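Local coordinates for sporozoite microneme protein essential for cell traversal (Plasmodium berghei, PDB 4U5A) that is essential for Plasmodium sporozoites to traverse host cells and folds as a four-helix bundle, its molecular mechanism being unclear, at residues 10-15 with 77-83; 67-71 with 189-193. Residues are numbered along the deposited sequence.

Interaction 1 (10-15 with 77-83); sequences IIEEFD and ENNKTHV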
ATOM      1  N   ILE A  10      29.876   3.794   4.654  1.00 68.27           N
ATOM      2  CA  ILE A  10      28.689   4.506   5.095  1.00 73.25           C
ATOM      3  C   ILE A  10      27.754   4.696   3.901  1.00 62.92           C
ATOM      4  O   ILE A  10      26.541   4.474   3.997  1.00 64.60           O
ATOM      5  CB  ILE A  10      29.053   5.877   5.701  1.00 68.09           C
ATOM      6  CG1 ILE A  10      30.025   5.714   6.875  1.00 79.28           C
ATOM      7  CG2 ILE A  10      27.801   6.620   6.101  1.00 65.78           C
ATOM      8  CD1 ILE A  10      31.090   6.795   6.949  1.00 74.00           C
ATOM      9  N   ILE A  11      28.336   5.090   2.773  1.00 59.76           N
ATOM     10  CA  ILE A  11      27.591   5.250   1.534  1.00 57.13           C
ATOM     11  C   ILE A  11      26.959   3.920   1.119  1.00 55.13           C
ATOM     12  O   ILE A  11      25.846   3.886   0.594  1.00 59.90           O
ATOM     13  CB  ILE A  11      28.508   5.767   0.402  1.00 61.10           C
ATOM     14  CG1 ILE A  11      29.189   7.071   0.822  1.00 67.03           C
ATOM     15  CG2 ILE A  11      27.725   5.976  -0.881  1.00 64.28           C
ATOM     16  CD1 ILE A  11      28.218   8.169   1.203  1.00 64.28           C
ATOM     17  N   GLU A  12      27.661   2.823   1.387  1.00 58.87           N
ATOM     18  CA  GLU A  12      27.137   1.493   1.096  1.00 53.39           C
ATOM     19  C   GLU A  12      25.953   1.165   2.002  1.00 53.46           C
ATOM     20  O   GLU A  12      25.007   0.489   1.586  1.00 48.36           O
ATOM     21  CB  GLU A  12      28.230   0.444   1.248  1.00 42.76           C
ATOM     22  N   GLU A  13      26.006   1.662   3.235  1.00 48.10           N
ATOM     23  CA  GLU A  13      24.949   1.414   4.211  1.00 53.28           C
ATOM     24  C   GLU A  13      23.681   2.195   3.856  1.00 51.46           C
ATOM     25  O   GLU A  13      22.557   1.689   3.996  1.00 46.13           O
ATOM     26  CB  GLU A  13      25.438   1.779   5.616  1.00 68.28           C
ATOM     27  CG  GLU A  13      26.515   0.834   6.155  1.00 76.16           C
ATOM     28  CD  GLU A  13      27.177   1.342   7.424  1.00 77.17           C
ATOM     29  OE1 GLU A  13      27.202   2.573   7.636  1.00 80.64           O
ATOM     30  OE2 GLU A  13      27.676   0.508   8.211  1.00 93.10           O
ATOM     31  N   PHE A  14      23.870   3.422   3.377  1.00 44.46           N
ATOM     32  CA  PHE A  14      22.756   4.234   2.892  1.00 47.92           C
ATOM     33  C   PHE A  14      22.155   3.589   1.642  1.00 46.15           C
ATOM     34  O   PHE A  14      20.924   3.532   1.475  1.00 42.25           O
ATOM     35  CB  PHE A  14      23.218   5.668   2.619  1.00 43.34           C
ATOM     36  CG  PHE A  14      23.260   6.527   3.854  1.00 51.60           C
ATOM     37  CD1 PHE A  14      22.336   7.543   4.041  1.00 57.65           C
ATOM     38  CD2 PHE A  14      24.213   6.305   4.836  1.00 53.00           C
ATOM     39  CE1 PHE A  14      22.369   8.328   5.180  1.00 59.11           C
ATOM     40  CE2 PHE A  14      24.251   7.085   5.977  1.00 53.68           C
ATOM     41  CZ  PHE A  14      23.326   8.097   6.150  1.00 53.70           C
ATOM     42  N   ASP A  15      23.036   3.112   0.766  1.00 34.84           N
ATOM     43  CA  ASP A  15      22.622   2.348  -0.399  1.00 39.50           C
ATOM     44  C   ASP A  15      21.764   1.154   0.035  1.00 42.30           C
ATOM     45  O   ASP A  15      20.781   0.806  -0.629  1.00 42.35           O
ATOM     46  CB  ASP A  15      23.842   1.876  -1.193  1.00 37.97           C
ATOM     47  CG  ASP A  15      24.485   2.997  -1.996  1.00 55.00           C
ATOM     48  OD1 ASP A  15      23.829   4.043  -2.185  1.00 53.72           O
ATOM     49  OD2 ASP A  15      25.643   2.830  -2.439  1.00 51.16           O
ATOM     50  N   GLU A  77      20.241   9.649  -1.900  1.00 42.46           N
ATOM     51  CA  GLU A  77      21.343   9.991  -2.792  1.00 38.68           C
ATOM     52  C   GLU A  77      21.818  11.421  -2.553  1.00 43.76           C
ATOM     53  O   GLU A  77      23.020  11.684  -2.481  1.00 52.06           O
ATOM     54  CB  GLU A  77      20.928   9.826  -4.252  1.00 34.35           C
ATOM     55  CG  GLU A  77      20.586   8.408  -4.648  1.00 40.66           C
ATOM     56  CD  GLU A  77      21.799   7.505  -4.676  1.00 57.05           C
ATOM     57  OE1 GLU A  77      22.885   7.981  -5.071  1.00 62.44           O
ATOM     58  OE2 GLU A  77      21.663   6.315  -4.317  1.00 55.20           O
ATOM     59  N   ASN A  78      20.866  12.342  -2.441  1.00 38.69           N
ATOM     60  CA  ASN A  78      21.172  13.754  -2.256  1.00 39.54           C
ATOM     61  C   ASN A  78      21.637  14.062  -0.836  1.00 48.39           C
ATOM     62  O   ASN A  78      22.077  15.177  -0.548  1.00 62.10           O
ATOM     63  CB  ASN A  78      19.958  14.608  -2.613  1.00 38.51           C
ATOM     64  CG  ASN A  78      19.666  14.616  -4.108  1.00 54.66           C
ATOM     65  OD1 ASN A  78      20.519  14.268  -4.927  1.00 56.94           O
ATOM     66  ND2 ASN A  78      18.446  15.001  -4.467  1.00 72.32           N
ATOM     67  N   ASN A  79      21.551  13.068   0.043  1.00 44.96           N
ATOM     68  CA  ASN A  79      21.907  13.245   1.446  1.00 47.69           C
ATOM     69  C   ASN A  79      23.275  12.629   1.742  1.00 49.60           C
ATOM     70  O   ASN A  79      23.826  12.793   2.832  1.00 53.15           O
ATOM     71  CB  ASN A  79      20.823  12.619   2.338  1.00 46.10           C
ATOM     72  CG  ASN A  79      20.993  12.958   3.808  1.00 56.64           C
ATOM     73  OD1 ASN A  79      21.451  12.132   4.596  1.00 58.88           O
ATOM     74  ND2 ASN A  79      20.610  14.173   4.187  1.00 66.01           N
ATOM     75  N   LYS A  80      23.818  11.924   0.754  1.00 44.57           N
ATOM     76  CA  LYS A  80      25.155  11.354   0.845  1.00 49.27           C
ATOM     77  C   LYS A  80      26.213  12.436   1.027  1.00 46.85           C
ATOM     78  O   LYS A  80      27.230  12.214   1.680  1.00 56.88           O
ATOM     79  CB  LYS A  80      25.466  10.517  -0.395  1.00 54.01           C
ATOM     80  CG  LYS A  80      24.709   9.199  -0.471  1.00 48.07           C
ATOM     81  CD  LYS A  80      25.103   8.427  -1.719  1.00 48.86           C
ATOM     82  CE  LYS A  80      24.323   7.135  -1.836  1.00 48.47           C
ATOM     83  NZ  LYS A  80      24.732   6.353  -3.033  1.00 54.30           N
ATOM     84  N   THR A  81      25.969  13.596   0.423  1.00 46.81           N
ATOM     85  CA  THR A  81      26.882  14.735   0.477  1.00 46.42           C
ATOM     86  C   THR A  81      27.102  15.222   1.910  1.00 63.10           C
ATOM     87  O   THR A  81      28.231  15.495   2.319  1.00 68.73           O
ATOM     88  CB  THR A  81      26.355  15.907  -0.382  1.00 60.48           C
ATOM     89  OG1 THR A  81      26.047  15.441  -1.702  1.00 80.15           O
ATOM     90  CG2 THR A  81      27.382  17.026  -0.463  1.00 66.24           C
ATOM     91  N   HIS A  82      26.013  15.309   2.669  1.00 44.74           N
ATOM     92  CA  HIS A  82      26.052  15.762   4.059  1.00 47.23           C
ATOM     93  C   HIS A  82      26.750  14.756   4.975  1.00 40.64           C
ATOM     94  O   HIS A  82      27.184  15.099   6.074  1.00 54.78           O
ATOM     95  CB  HIS A  82      24.639  16.034   4.579  1.00 58.35           C
ATOM     96  CG  HIS A  82      23.985  17.231   3.962  1.00 61.92           C
ATOM     97  ND1 HIS A  82      22.658  17.548   4.180  1.00 67.20           N
ATOM     98  CD2 HIS A  82      24.468  18.198   3.147  1.00 57.40           C
ATOM     99  CE1 HIS A  82      22.355  18.651   3.522  1.00 86.94           C
ATOM    100  NE2 HIS A  82      23.437  19.067   2.885  1.00 79.67           N
ATOM    101  N   VAL A  83      26.858  13.515   4.516  1.00 48.90           N
ATOM    102  CA  VAL A  83      27.331  12.421   5.350  1.00 59.75           C
ATOM    103  C   VAL A  83      28.860  12.371   5.403  1.00 58.53           C
ATOM    104  O   VAL A  83      29.444  12.057   6.445  1.00 64.20           O
ATOM    105  CB  VAL A  83      26.770  11.076   4.830  1.00 62.13           C
ATOM    106  CG1 VAL A  83      27.708   9.931   5.141  1.00 64.03           C
ATOM    107  CG2 VAL A  83      25.382  10.821   5.402  1.00 60.71           C
TER
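V83 pushes its two methyls into the side of the N-terminal helix, CG1 lying 3.4 Å from CG2 of I10 and 4.3 Å from CD1 of I11, while CG2 sits 3.5 Å from CZ of F14. One branched side chain thus touches residues from successive turns, i, i+1 and i+4, of helix 10-39. The F14 ring also meets N79, with CE1 4.0 Å from OD1, and turns inward to touch I98 of helix 88-126; I10 touches I91 of the same helix. This side of the contact faces the bundle interior.

Toward the surface the chemistry changes. K80, with all torsions beyond chi1 trans, stretches across the gap: its aliphatic part passes I11, whose CG2 is 3.7 Å from K80 CD, and its NZ ends 2.6 Å from D15 OD1 in a hydrogen-bonded salt bridge. The same ammonium pairs with E77, one turn back on its own helix, with NZ 3.2 Å from OE1. The lysine thereby offsets two acids that approach each other closely, D15 OD1 being 3.8 Å from E77 OE2.

The short segments run nearly antiparallel, at 153°, with axes 10.4 Å apart. An apolar inner seam edged by an interhelical salt-bridge network is typical of helix-helix packing in a bundle, here between antiparallel segments of helix 10-39 and helix 59-84.

Interaction 2 (67-71 with 189-193); sequences IIDGI and INDLQ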
ATOM      1  N   ILE A  67       6.383   6.087  -6.705  1.00 30.39           N
ATOM      2  CA  ILE A  67       6.715   7.445  -6.288  1.00 29.59           C
ATOM      3  C   ILE A  67       7.385   7.440  -4.914  1.00 31.70           C
ATOM      4  O   ILE A  67       8.436   8.048  -4.722  1.00 26.23           O
ATOM      5  CB  ILE A  67       5.449   8.336  -6.243  1.00 39.93           C
ATOM      6  CG1 ILE A  67       4.871   8.521  -7.649  1.00 35.74           C
ATOM      7  CG2 ILE A  67       5.751   9.685  -5.610  1.00 32.04           C
ATOM      8  CD1 ILE A  67       3.631   9.383  -7.691  1.00 31.73           C
ATOM      9  N   ILE A  68       6.760   6.745  -3.965  1.00 35.99           N
ATOM     10  CA  ILE A  68       7.296   6.596  -2.615  1.00 33.13           C
ATOM     11  C   ILE A  68       8.696   5.991  -2.641  1.00 28.57           C
ATOM     12  O   ILE A  68       9.616   6.480  -1.981  1.00 33.29           O
ATOM     13  CB  ILE A  68       6.377   5.715  -1.747  1.00 29.42           C
ATOM     14  CG1 ILE A  68       4.982   6.332  -1.653  1.00 26.25           C
ATOM     15  CG2 ILE A  68       6.968   5.509  -0.362  1.00 29.46           C
ATOM     16  CD1 ILE A  68       4.004   5.488  -0.870  1.00 27.28           C
ATOM     17  N   ASP A  69       8.848   4.931  -3.428  1.00 30.03           N
ATOM     18  CA  ASP A  69      10.132   4.267  -3.599  1.00 28.08           C
ATOM     19  C   ASP A  69      11.167   5.227  -4.174  1.00 34.77           C
ATOM     20  O   ASP A  69      12.286   5.310  -3.673  1.00 30.14           O
ATOM     21  CB  ASP A  69       9.967   3.045  -4.511  1.00 35.49           C
ATOM     22  CG  ASP A  69      11.219   2.183  -4.588  1.00 42.15           C
ATOM     23  OD1 ASP A  69      12.222   2.494  -3.914  1.00 57.46           O
ATOM     24  OD2 ASP A  69      11.191   1.176  -5.328  1.00 64.75           O
ATOM     25  N   GLY A  70      10.780   5.974  -5.204  1.00 35.26           N
ATOM     26  CA  GLY A  70      11.712   6.871  -5.860  1.00 29.38           C
ATOM     27  C   GLY A  70      12.051   8.111  -5.055  1.00 30.95           C
ATOM     28  O   GLY A  70      13.190   8.581  -5.088  1.00 26.96           O
ATOM     29  N   ILE A  71      11.071   8.628  -4.317  1.00 27.29           N
ATOM     30  CA  ILE A  71      11.280   9.809  -3.485  1.00 24.53           C
ATOM     31  C   ILE A  71      12.293   9.517  -2.384  1.00 35.01           C
ATOM     32  O   ILE A  71      13.175  10.336  -2.104  1.00 38.38           O
ATOM     33  CB  ILE A  71       9.955  10.322  -2.870  1.00 35.38           C
ATOM     34  CG1 ILE A  71       9.134  11.062  -3.931  1.00 39.09           C
ATOM     35  CG2 ILE A  71      10.220  11.278  -1.720  1.00 31.03           C
ATOM     36  CD1 ILE A  71       7.820  11.618  -3.412  1.00 34.59           C
ATOM     37  N   ILE A 189       2.141   9.956   0.519  1.00 33.05           N
ATOM     38  CA  ILE A 189       3.236  10.557  -0.231  1.00 32.17           C
ATOM     39  C   ILE A 189       3.515  11.949   0.327  1.00 40.16           C
ATOM     40  O   ILE A 189       4.667  12.376   0.418  1.00 39.80           O
ATOM     41  CB  ILE A 189       2.911  10.629  -1.739  1.00 39.18           C
ATOM     42  CG1 ILE A 189       2.948   9.229  -2.361  1.00 27.15           C
ATOM     43  CG2 ILE A 189       3.866  11.566  -2.470  1.00 34.10           C
ATOM     44  CD1 ILE A 189       2.566   9.202  -3.831  1.00 23.95           C
ATOM     45  N   ASN A 190       2.456  12.649   0.720  1.00 36.27           N
ATOM     46  CA  ASN A 190       2.604  13.981   1.289  1.00 43.53           C
ATOM     47  C   ASN A 190       3.263  13.916   2.668  1.00 46.63           C
ATOM     48  O   ASN A 190       4.105  14.751   2.995  1.00 55.08           O
ATOM     49  CB  ASN A 190       1.247  14.682   1.375  1.00 40.72           C
ATOM     50  CG  ASN A 190       1.366  16.138   1.791  1.00 58.73           C
ATOM     51  OD1 ASN A 190       1.889  16.966   1.045  1.00 55.70           O
ATOM     52  ND2 ASN A 190       0.870  16.460   2.980  1.00 64.59           N
ATOM     53  N   ASP A 191       2.885  12.921   3.467  1.00 47.40           N
ATOM     54  CA  ASP A 191       3.493  12.723   4.781  1.00 48.77           C
ATOM     55  C   ASP A 191       4.977  12.385   4.661  1.00 40.03           C
ATOM     56  O   ASP A 191       5.793  12.842   5.461  1.00 36.83           O
ATOM     57  CB  ASP A 191       2.769  11.618   5.559  1.00 48.92           C
ATOM     58  CG  ASP A 191       1.364  12.018   5.977  1.00 66.25           C
ATOM     59  OD1 ASP A 191       1.094  13.232   6.092  1.00 71.43           O
ATOM     60  OD2 ASP A 191       0.532  11.111   6.197  1.00 64.01           O
ATOM     61  N   LEU A 192       5.317  11.588   3.652  1.00 42.11           N
ATOM     62  CA  LEU A 192       6.703  11.204   3.398  1.00 37.23           C
ATOM     63  C   LEU A 192       7.558  12.414   3.031  1.00 37.96           C
ATOM     64  O   LEU A 192       8.677  12.571   3.520  1.00 39.52           O
ATOM     65  CB  LEU A 192       6.769  10.159   2.284  1.00 32.99           C
ATOM     66  CG  LEU A 192       8.166   9.754   1.809  1.00 30.45           C
ATOM     67  CD1 LEU A 192       8.950   9.092   2.924  1.00 37.34           C
ATOM     68  CD2 LEU A 192       8.067   8.827   0.612  1.00 30.53           C
ATOM     69  N   GLN A 193       7.029  13.267   2.161  1.00 43.44           N
ATOM     70  CA  GLN A 193       7.752  14.457   1.737  1.00 38.59           C
ATOM     71  C   GLN A 193       7.926  15.445   2.881  1.00 48.68           C
ATOM     72  O   GLN A 193       8.896  16.202   2.914  1.00 58.31           O
ATOM     73  CB  GLN A 193       7.044  15.123   0.557  1.00 34.99           C
ATOM     74  CG  GLN A 193       7.332  14.451  -0.778  1.00 44.50           C
ATOM     75  CD  GLN A 193       6.572  15.075  -1.927  1.00 45.54           C
ATOM     76  OE1 GLN A 193       5.468  15.590  -1.752  1.00 72.00           O
ATOM     77  NE2 GLN A 193       7.171  15.050  -3.109  1.00 31.94           N
TER
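Two isoleucines one turn apart, I67 and I71, point their CA-CB bonds at helix 167-197, and both are in the mt rotamer. With chi2 trans, I71 is extended enough for CD1 to come 4.1 Å from I189 CG2 and 3.5 Å from Q193 NE2, while its CG2 lies 4.0 Å from L192 CD2. I67 meets I189 CD1 with CG2, at 3.7 Å, and its own CD1, at 4.0 Å. I189 is mt as well and starts off sideways, but the extended chain carries its tip across the gap, and its CG1 packs 3.6 Å from CG1 of I68.

The segments run almost parallel, at 9° with axes 10.5 Å apart, an interface of two same-direction helices within the four-helix bundle. No hydrogen bond crosses it, so the joint is one of apolar side-chain packing.

L192 takes the tp rotamer, which brings CD2 within 3.6 Å of I68 CG2; its side chain also touches V101 and I105 of helix 88-126. I68, again mt, reaches I105 too, along with F21 and I25 of helix 10-39, and so is buried between three helices. At the solvent edge, Q193 has chi1 m and chi2 trans, a conformation that lays its amide beside the I71 tip.

Overall arrangement
Helix 59-84 is common to both contacts: interaction 2 uses an earlier part of it, against helix 167-197, and interaction 1 its C-terminal part, against the start of helix 10-39. Their centres are about 18 Å apart and their nearest atoms about 7 Å, without touching. Interaction 1, toward one end of the bundle, has its centre about 26 Å from that of the chain, and interaction 2 about 12 Å, on the same side. Along the sequence the segments alternate: 10-15, 67-71, 77-83, 189-193. Helix 59-84 therefore links the first and last long helices, its segments nearly antiparallel to the one in interaction 1 and nearly parallel to the other in interaction 2, tying both chain ends into one elongated bundle.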